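Local atomic coordinates of luciferase-like enzymeAMP-CoA-ligase (Zophobas atratus, PDB entry 4W8O), a protein that probably activates carboxylic acids with ATP to acyl-adenylates and joins them to coenzyme A, as expected of a luciferase-like AMP-CoA ligase. Residues 98-103 against 110-115; 129-134 against 142-147; 219-224 against 231-236. All coordinates share one frame; numbering follows the deposited sequence.

Interaction 1 (98-103 against 110-115); sequences VNLDPT and QHLLSL
L100 meets L112 and L113 across the contact with aliphatic branches alone. The flat groups, H111 and D101, take no part in it. The ring of H111 has L115 CG over one face, 3.9 Å above its plane and offset toward the rim. Its NE2 is hydrogen-bonded to the carbonyl of P192. The carboxylate of D101 is met from above its plane by T103 N, which lies 3.1 Å from D101 OD1. That bond closes an Asx turn, and T103 OG1 adds a weak second bond to the same oxygen.

L100 spreads its two methyls over two helix residues. CD2 packs on L112, 3.9 Å from L112 CB and 4.0 Å from L112 CD1. CD1 turns to the other leucine and lies 4.0 Å from L113 CD2. The contact joins the segment running out of strand 96-99 to helix 106-116. This is the helix of the beta-alpha-beta crossover to the parallel strand 120-124, which lies two places away in the sheet, beyond strand 72-76. L100 and L112 run side by side but point opposite ways, whereas L113 lies nearly perpendicular to L100. In L100, CG stands beside the backbone N, anti to the carbonyl carbon (chi1 -52°), which carries the CD1/CD2 fork out to the helix. F184 of strand 179-184 touches L100 and L112. L113 also packs on S134 and L135 of helix 128-138.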
# COMPACT_ATOMS: atom_id res chain seq x y z
N VAL A 98 0.59 7.84 -9.08
CA VAL A 98 -0.76 7.44 -8.70
C VAL A 98 -1.23 6.26 -9.55
O VAL A 98 -0.98 6.20 -10.75
CB VAL A 98 -1.75 8.63 -8.80
CG1 VAL A 98 -1.85 9.17 -10.21
CG2 VAL A 98 -3.12 8.22 -8.28
N ASN A 99 -1.92 5.32 -8.92
CA ASN A 99 -2.41 4.13 -9.61
C ASN A 99 -3.93 4.11 -9.74
O ASN A 99 -4.65 4.52 -8.82
CB ASN A 99 -1.92 2.88 -8.89
CG ASN A 99 -0.41 2.85 -8.78
OD1 ASN A 99 0.27 2.43 -9.71
ND2 ASN A 99 0.14 3.33 -7.65
N LEU A 100 -4.41 3.65 -10.90
CA LEU A 100 -5.83 3.43 -11.13
C LEU A 100 -6.13 1.93 -11.12
O LEU A 100 -5.28 1.12 -11.44
CB LEU A 100 -6.25 4.00 -12.48
CG LEU A 100 -5.87 5.45 -12.74
CD1 LEU A 100 -6.33 5.83 -14.13
CD2 LEU A 100 -6.45 6.40 -11.70
N ASP A 101 -7.36 1.58 -10.75
CA ASP A 101 -7.79 0.19 -10.70
C ASP A 101 -8.33 -0.19 -12.08
O ASP A 101 -9.29 0.43 -12.55
CB ASP A 101 -8.88 0.01 -9.64
CG ASP A 101 -9.15 -1.46 -9.28
OD1 ASP A 101 -8.83 -2.38 -10.08
OD2 ASP A 101 -9.69 -1.69 -8.18
N PRO A 102 -7.72 -1.20 -12.73
CA PRO A 102 -8.19 -1.68 -14.03
C PRO A 102 -9.63 -2.22 -14.02
O PRO A 102 -10.24 -2.29 -15.08
CB PRO A 102 -7.22 -2.82 -14.36
CG PRO A 102 -6.03 -2.59 -13.51
CD PRO A 102 -6.54 -1.94 -12.26
N THR A 103 -10.16 -2.57 -12.85
CA THR A 103 -11.53 -3.08 -12.75
C THR A 103 -12.58 -1.98 -12.62
O THR A 103 -13.76 -2.27 -12.49
CB THR A 103 -11.71 -4.02 -11.55
OG1 THR A 103 -11.60 -3.26 -10.34
CG2 THR A 103 -10.66 -5.13 -11.55
N GLN A 110 -12.76 8.14 -15.55
CA GLN A 110 -12.89 9.52 -16.01
C GLN A 110 -12.79 10.52 -14.88
O GLN A 110 -12.11 11.54 -14.99
CB GLN A 110 -14.23 9.75 -16.69
CG GLN A 110 -14.28 9.33 -18.13
CD GLN A 110 -15.59 9.71 -18.79
OE1 GLN A 110 -16.23 10.69 -18.42
NE2 GLN A 110 -16.00 8.92 -19.77
N HIS A 111 -13.54 10.27 -13.81
CA HIS A 111 -13.50 11.15 -12.66
C HIS A 111 -12.10 11.19 -12.03
O HIS A 111 -11.59 12.26 -11.70
CB HIS A 111 -14.52 10.72 -11.62
CG HIS A 111 -14.42 11.49 -10.34
ND1 HIS A 111 -14.64 12.85 -10.27
CD2 HIS A 111 -14.11 11.10 -9.08
CE1 HIS A 111 -14.48 13.26 -9.03
NE2 HIS A 111 -14.15 12.22 -8.29
N LEU A 112 -11.48 10.02 -11.87
CA LEU A 112 -10.15 9.94 -11.25
C LEU A 112 -9.12 10.70 -12.07
O LEU A 112 -8.32 11.44 -11.51
CB LEU A 112 -9.73 8.48 -11.05
CG LEU A 112 -10.63 7.63 -10.15
CD1 LEU A 112 -9.98 6.31 -9.79
CD2 LEU A 112 -11.05 8.39 -8.89
N LEU A 113 -9.15 10.52 -13.38
CA LEU A 113 -8.25 11.27 -14.27
C LEU A 113 -8.47 12.77 -14.16
O LEU A 113 -7.51 13.56 -14.20
CB LEU A 113 -8.41 10.80 -15.72
CG LEU A 113 -7.86 9.41 -16.07
CD1 LEU A 113 -8.28 8.98 -17.47
CD2 LEU A 113 -6.35 9.39 -15.93
N SER A 114 -9.73 13.18 -14.02
CA SER A 114 -10.06 14.60 -13.93
C SER A 114 -9.53 15.20 -12.63
O SER A 114 -9.22 16.38 -12.57
CB SER A 114 -11.58 14.82 -14.06
OG SER A 114 -12.26 14.51 -12.85
N LEU A 115 -9.43 14.37 -11.58
CA LEU A 115 -8.83 14.82 -10.33
C LEU A 115 -7.33 15.12 -10.45
O LEU A 115 -6.86 16.14 -9.96
CB LEU A 115 -9.03 13.79 -9.22
CG LEU A 115 -10.44 13.55 -8.71
CD1 LEU A 115 -10.47 12.32 -7.82
CD2 LEU A 115 -10.98 14.76 -7.97

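Interaction 2 (129-134 against 142-147)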
# COMPACT_ATOMS: atom_id res chain seq x y z
N LYS A 129 -8.15 0.26 -23.97
CA LYS A 129 -9.43 0.82 -24.44
C LYS A 129 -10.15 1.60 -23.33
O LYS A 129 -10.70 2.67 -23.56
CB LYS A 129 -10.37 -0.27 -24.97
CG LYS A 129 -10.12 -0.71 -26.41
CD LYS A 129 -11.35 -1.40 -26.97
CE LYS A 129 -11.06 -2.21 -28.22
NZ LYS A 129 -10.54 -1.38 -29.34
N LEU A 130 -10.15 1.03 -22.13
CA LEU A 130 -10.71 1.70 -20.96
C LEU A 130 -10.10 3.10 -20.77
O LEU A 130 -10.82 4.08 -20.63
CB LEU A 130 -10.44 0.84 -19.72
CG LEU A 130 -10.84 1.40 -18.35
CD1 LEU A 130 -12.35 1.58 -18.25
CD2 LEU A 130 -10.32 0.46 -17.27
N ILE A 131 -8.78 3.18 -20.78
CA ILE A 131 -8.08 4.45 -20.63
C ILE A 131 -8.35 5.40 -21.80
O ILE A 131 -8.62 6.58 -21.59
CB ILE A 131 -6.55 4.24 -20.47
CG1 ILE A 131 -6.23 3.49 -19.17
CG2 ILE A 131 -5.83 5.57 -20.47
CD1 ILE A 131 -6.83 4.09 -17.92
N GLU A 132 -8.26 4.90 -23.03
CA GLU A 132 -8.57 5.71 -24.22
C GLU A 132 -9.98 6.32 -24.14
O GLU A 132 -10.17 7.51 -24.38
CB GLU A 132 -8.43 4.87 -25.50
CG GLU A 132 -6.99 4.52 -25.89
CD GLU A 132 -6.90 3.60 -27.11
OE1 GLU A 132 -7.82 2.79 -27.35
OE2 GLU A 132 -5.90 3.68 -27.85
N LYS A 133 -10.96 5.50 -23.78
CA LYS A 133 -12.34 5.97 -23.67
C LYS A 133 -12.50 7.00 -22.56
O LYS A 133 -13.21 8.00 -22.72
CB LYS A 133 -13.29 4.80 -23.41
CG LYS A 133 -13.51 3.92 -24.62
CD LYS A 133 -14.34 2.69 -24.27
CE LYS A 133 -14.49 1.76 -25.47
NZ LYS A 133 -15.11 0.47 -25.06
N SER A 134 -11.84 6.75 -21.44
CA SER A 134 -11.95 7.64 -20.29
C SER A 134 -11.35 9.01 -20.60
O SER A 134 -11.94 10.04 -20.26
CB SER A 134 -11.27 7.02 -19.06
OG SER A 134 -11.87 5.78 -18.71
N CYS A 142 -3.20 13.47 -22.85
CA CYS A 142 -2.27 12.75 -22.00
C CYS A 142 -1.54 11.75 -22.87
O CYS A 142 -2.15 11.09 -23.70
CB CYS A 142 -3.02 12.01 -20.89
SG CYS A 142 -1.98 11.10 -19.73
N GLU A 143 -0.23 11.64 -22.68
CA GLU A 143 0.53 10.61 -23.37
C GLU A 143 0.21 9.26 -22.73
O GLU A 143 0.17 9.13 -21.51
CB GLU A 143 2.03 10.92 -23.28
CG GLU A 143 2.92 9.99 -24.08
CD GLU A 143 4.38 10.09 -23.69
OE1 GLU A 143 4.76 11.07 -23.02
OE2 GLU A 143 5.17 9.19 -24.05
N ILE A 144 -0.03 8.26 -23.58
CA ILE A 144 -0.22 6.89 -23.12
C ILE A 144 1.02 6.08 -23.49
O ILE A 144 1.54 6.21 -24.59
CB ILE A 144 -1.46 6.25 -23.75
CG1 ILE A 144 -2.74 6.94 -23.23
CG2 ILE A 144 -1.50 4.75 -23.45
CD1 ILE A 144 -3.99 6.58 -24.01
N ILE A 145 1.50 5.26 -22.55
CA ILE A 145 2.60 4.34 -22.82
C ILE A 145 2.14 2.94 -22.42
O ILE A 145 1.71 2.73 -21.29
CB ILE A 145 3.89 4.76 -22.08
CG1 ILE A 145 4.33 6.16 -22.55
CG2 ILE A 145 5.01 3.76 -22.32
CD1 ILE A 145 5.57 6.69 -21.88
N VAL A 146 2.22 2.00 -23.36
CA VAL A 146 1.64 0.67 -23.18
C VAL A 146 2.69 -0.32 -22.68
O VAL A 146 3.82 -0.32 -23.16
CB VAL A 146 1.03 0.15 -24.51
CG1 VAL A 146 0.51 -1.28 -24.37
CG2 VAL A 146 -0.08 1.08 -24.98
N PHE A 147 2.30 -1.15 -21.71
CA PHE A 147 3.10 -2.31 -21.33
C PHE A 147 2.86 -3.40 -22.37
O PHE A 147 2.06 -4.30 -22.18
CB PHE A 147 2.71 -2.84 -19.94
CG PHE A 147 3.08 -1.93 -18.81
CD1 PHE A 147 4.41 -1.72 -18.48
CD2 PHE A 147 2.10 -1.28 -18.07
CE1 PHE A 147 4.76 -0.88 -17.44
CE2 PHE A 147 2.44 -0.44 -17.02
CZ PHE A 147 3.78 -0.23 -16.71
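The beta-alpha-beta unit of strand 120-124, helix 128-138 and strand 143-147 holds this contact, in which I131 and E132 of the helix meet I144 of the second strand. One methyl does the work on the strand side. I144 CD1 lies 4.1 Å from I131 CG2 and 4.1 Å from E132 CG, so it touches two successive helix residues. No hydrogen bond joins the two segments.

I144 has CG1 anti to its carbonyl carbon (chi1 -67°) and an extended arm (chi2 168°) that carries CD1 to the helix. I131 uses its short branch, and the two isoleucines lie alongside, heading contrary ways. The E132 chain passes I144 almost squarely. This is the layer between the helix and the mixed sheet, where strand 143-147 runs parallel to its neighbour 120-124. V123 of that neighbouring strand touches both isoleucines.

Only the aliphatic part of E132 packs here. Its chain runs on extended beyond CG, and OE2 is hydrogen-bonded to H153 NE2. Across one turn of the same helix, L130 O accepts from both S134 N and S134 OG, which reach it from opposite faces of the carbonyl plane. The S134 OG to L130 O bond is 2.8 Å long.

Interaction 3 (219-224 against 231-236); sequences ILHFTT and MAILGR
I233 is the helix residue of this contact, and its two branches meet I219 and H221 of the facing segment. I233 CG2 lies 3.8 Å from I219 CG2, methyl against methyl. I233 CD1 lies 3.9 Å from H221 CB and 4.1 Å from H221 CG. It thus sits at the root of the imidazole, where the ring joins its chain. I233 has CG1 anti to the carbonyl carbon (chi1 -72°) and CG2 anti to the backbone N, which parts the branches toward the two partners.

I219 and H221 are alternate residues of the strand, so both start from its helix-facing side. L220 between them points away. The side chain of I219 meets that of I233 at a slant, while those of H221 and I233 overlap lengthwise from opposing ends. The contact belongs to a beta-alpha-beta unit of strand 218-221, helix 228-239 and strand 243-246. The two strands are parallel neighbours in the large mixed sheet, and backbone bonds from I219 and H221 to V245 join them.

The polar atoms of H221 are held on both sides. ND1 shares a hydrogen bond of 3.3 Å with T223 OG1, in which either could be the donor. NE2 is hydrogen-bonded to R244 of strand 243-246. H221 CG lies between the backbone N and the carbonyl carbon (chi1 74°), a position that brings the ring round toward T223. T223 OG1 is also hydrogen-bonded to T229 OG1, near the start of the helix. F268 and R244 touch I233 from two neighbouring strands. The side chain of I233 is about 5 Å from a bound polyethylene glycol, and A232 lines that pocket. The glycol is probably a crystallisation additive, but its place suggests a pocket.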
# COMPACT_ATOMS: atom_id res chain seq x y z
N ILE A 219 7.08 -11.95 1.10
CA ILE A 219 5.66 -11.64 1.27
C ILE A 219 4.89 -11.73 -0.05
O ILE A 219 5.29 -11.13 -1.05
CB ILE A 219 5.43 -10.27 1.96
CG1 ILE A 219 3.93 -10.01 2.14
CG2 ILE A 219 6.08 -9.13 1.17
CD1 ILE A 219 3.60 -8.85 3.06
N LEU A 220 3.80 -12.49 -0.03
CA LEU A 220 2.90 -12.63 -1.18
C LEU A 220 1.71 -11.70 -1.02
O LEU A 220 1.18 -11.54 0.08
CB LEU A 220 2.41 -14.08 -1.31
CG LEU A 220 1.35 -14.43 -2.36
CD1 LEU A 220 1.81 -14.08 -3.77
CD2 LEU A 220 0.99 -15.91 -2.29
N HIS A 221 1.28 -11.08 -2.12
CA HIS A 221 0.01 -10.36 -2.11
C HIS A 221 -0.64 -10.40 -3.48
O HIS A 221 -0.01 -10.74 -4.48
CB HIS A 221 0.22 -8.92 -1.65
CG HIS A 221 0.87 -8.06 -2.68
ND1 HIS A 221 0.19 -7.09 -3.38
CD2 HIS A 221 2.14 -8.04 -3.15
CE1 HIS A 221 1.01 -6.50 -4.23
NE2 HIS A 221 2.20 -7.07 -4.11
N PHE A 222 -1.91 -10.05 -3.50
CA PHE A 222 -2.71 -10.08 -4.72
C PHE A 222 -3.21 -8.70 -5.13
O PHE A 222 -3.55 -8.50 -6.29
CB PHE A 222 -3.92 -11.00 -4.52
CG PHE A 222 -3.53 -12.40 -4.09
CD1 PHE A 222 -3.13 -13.34 -5.03
CD2 PHE A 222 -3.54 -12.76 -2.76
CE1 PHE A 222 -2.76 -14.61 -4.64
CE2 PHE A 222 -3.16 -14.03 -2.36
CZ PHE A 222 -2.77 -14.96 -3.31
N THR A 223 -3.27 -7.76 -4.19
CA THR A 223 -3.79 -6.43 -4.44
C THR A 223 -2.92 -5.67 -5.42
O THR A 223 -1.70 -5.77 -5.38
CB THR A 223 -3.85 -5.57 -3.15
OG1 THR A 223 -2.63 -5.73 -2.40
CG2 THR A 223 -5.05 -5.97 -2.29
N THR A 224 -3.56 -4.90 -6.28
CA THR A 224 -2.87 -4.04 -7.24
C THR A 224 -2.37 -2.79 -6.54
O THR A 224 -2.71 -2.55 -5.37
CB THR A 224 -3.82 -3.63 -8.37
OG1 THR A 224 -4.95 -2.94 -7.83
CG2 THR A 224 -4.28 -4.85 -9.16
N MET A 231 1.06 -0.57 -2.55
CA MET A 231 2.14 0.42 -2.50
C MET A 231 2.92 0.33 -1.20
O MET A 231 4.15 0.44 -1.21
CB MET A 231 1.58 1.85 -2.65
CG MET A 231 1.18 2.20 -4.07
SD MET A 231 2.60 2.26 -5.19
CE MET A 231 3.51 3.66 -4.55
N ALA A 232 2.22 0.15 -0.08
CA ALA A 232 2.89 0.05 1.22
C ALA A 232 3.75 -1.23 1.31
O ALA A 232 4.84 -1.20 1.90
CB ALA A 232 1.88 0.13 2.36
N ILE A 233 3.29 -2.34 0.73
CA ILE A 233 4.08 -3.58 0.74
C ILE A 233 5.35 -3.39 -0.10
O ILE A 233 6.44 -3.74 0.33
CB ILE A 233 3.26 -4.81 0.29
CG1 ILE A 233 2.25 -5.21 1.37
CG2 ILE A 233 4.17 -6.01 0.01
CD1 ILE A 233 1.16 -6.14 0.88
N LEU A 234 5.23 -2.79 -1.28
CA LEU A 234 6.40 -2.51 -2.09
C LEU A 234 7.44 -1.69 -1.29
O LEU A 234 8.60 -2.08 -1.19
CB LEU A 234 6.01 -1.79 -3.39
CG LEU A 234 7.16 -1.42 -4.35
CD1 LEU A 234 6.69 -1.41 -5.81
CD2 LEU A 234 7.80 -0.07 -4.01
N GLY A 235 7.01 -0.56 -0.73
CA GLY A 235 7.88 0.27 0.09
C GLY A 235 8.55 -0.49 1.23
O GLY A 235 9.75 -0.36 1.45
N ARG A 236 7.75 -1.29 1.93
CA ARG A 236 8.20 -2.07 3.07
C ARG A 236 9.20 -3.17 2.70
O ARG A 236 10.13 -3.42 3.46
CB ARG A 236 6.98 -2.66 3.82
CG ARG A 236 7.29 -3.69 4.89
CD ARG A 236 8.13 -3.14 6.03
NE ARG A 236 8.44 -4.22 6.97
CZ ARG A 236 9.39 -5.13 6.81
NH1 ARG A 236 10.18 -5.13 5.74
NH2 ARG A 236 9.56 -6.07 7.73

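How the interactions relate
From the N terminus the three contacts come in series; none nests in or crosses another. Interaction 1 closes the six residues between 98-103 and 110-115, tying strand 96-99 to helix 106-116. Interaction 2 then closes the seven residues between 129-134 and 142-147. Both serve the same eight-stranded sheet, and their helices touch: Q110 CG is 3.2 Å from S134 O. Interaction 3 closes the six residues between 219-224 and 231-236, on the nine-stranded sheet. It meets interaction 1 where N99 ND2 lies 3.6 Å from M231 SD, a packing contact between strand 96-99 of one sheet and helix 228-239, which packs on the other. Interactions 2 and 3 do not touch; their nearest atoms are about 11 Å apart.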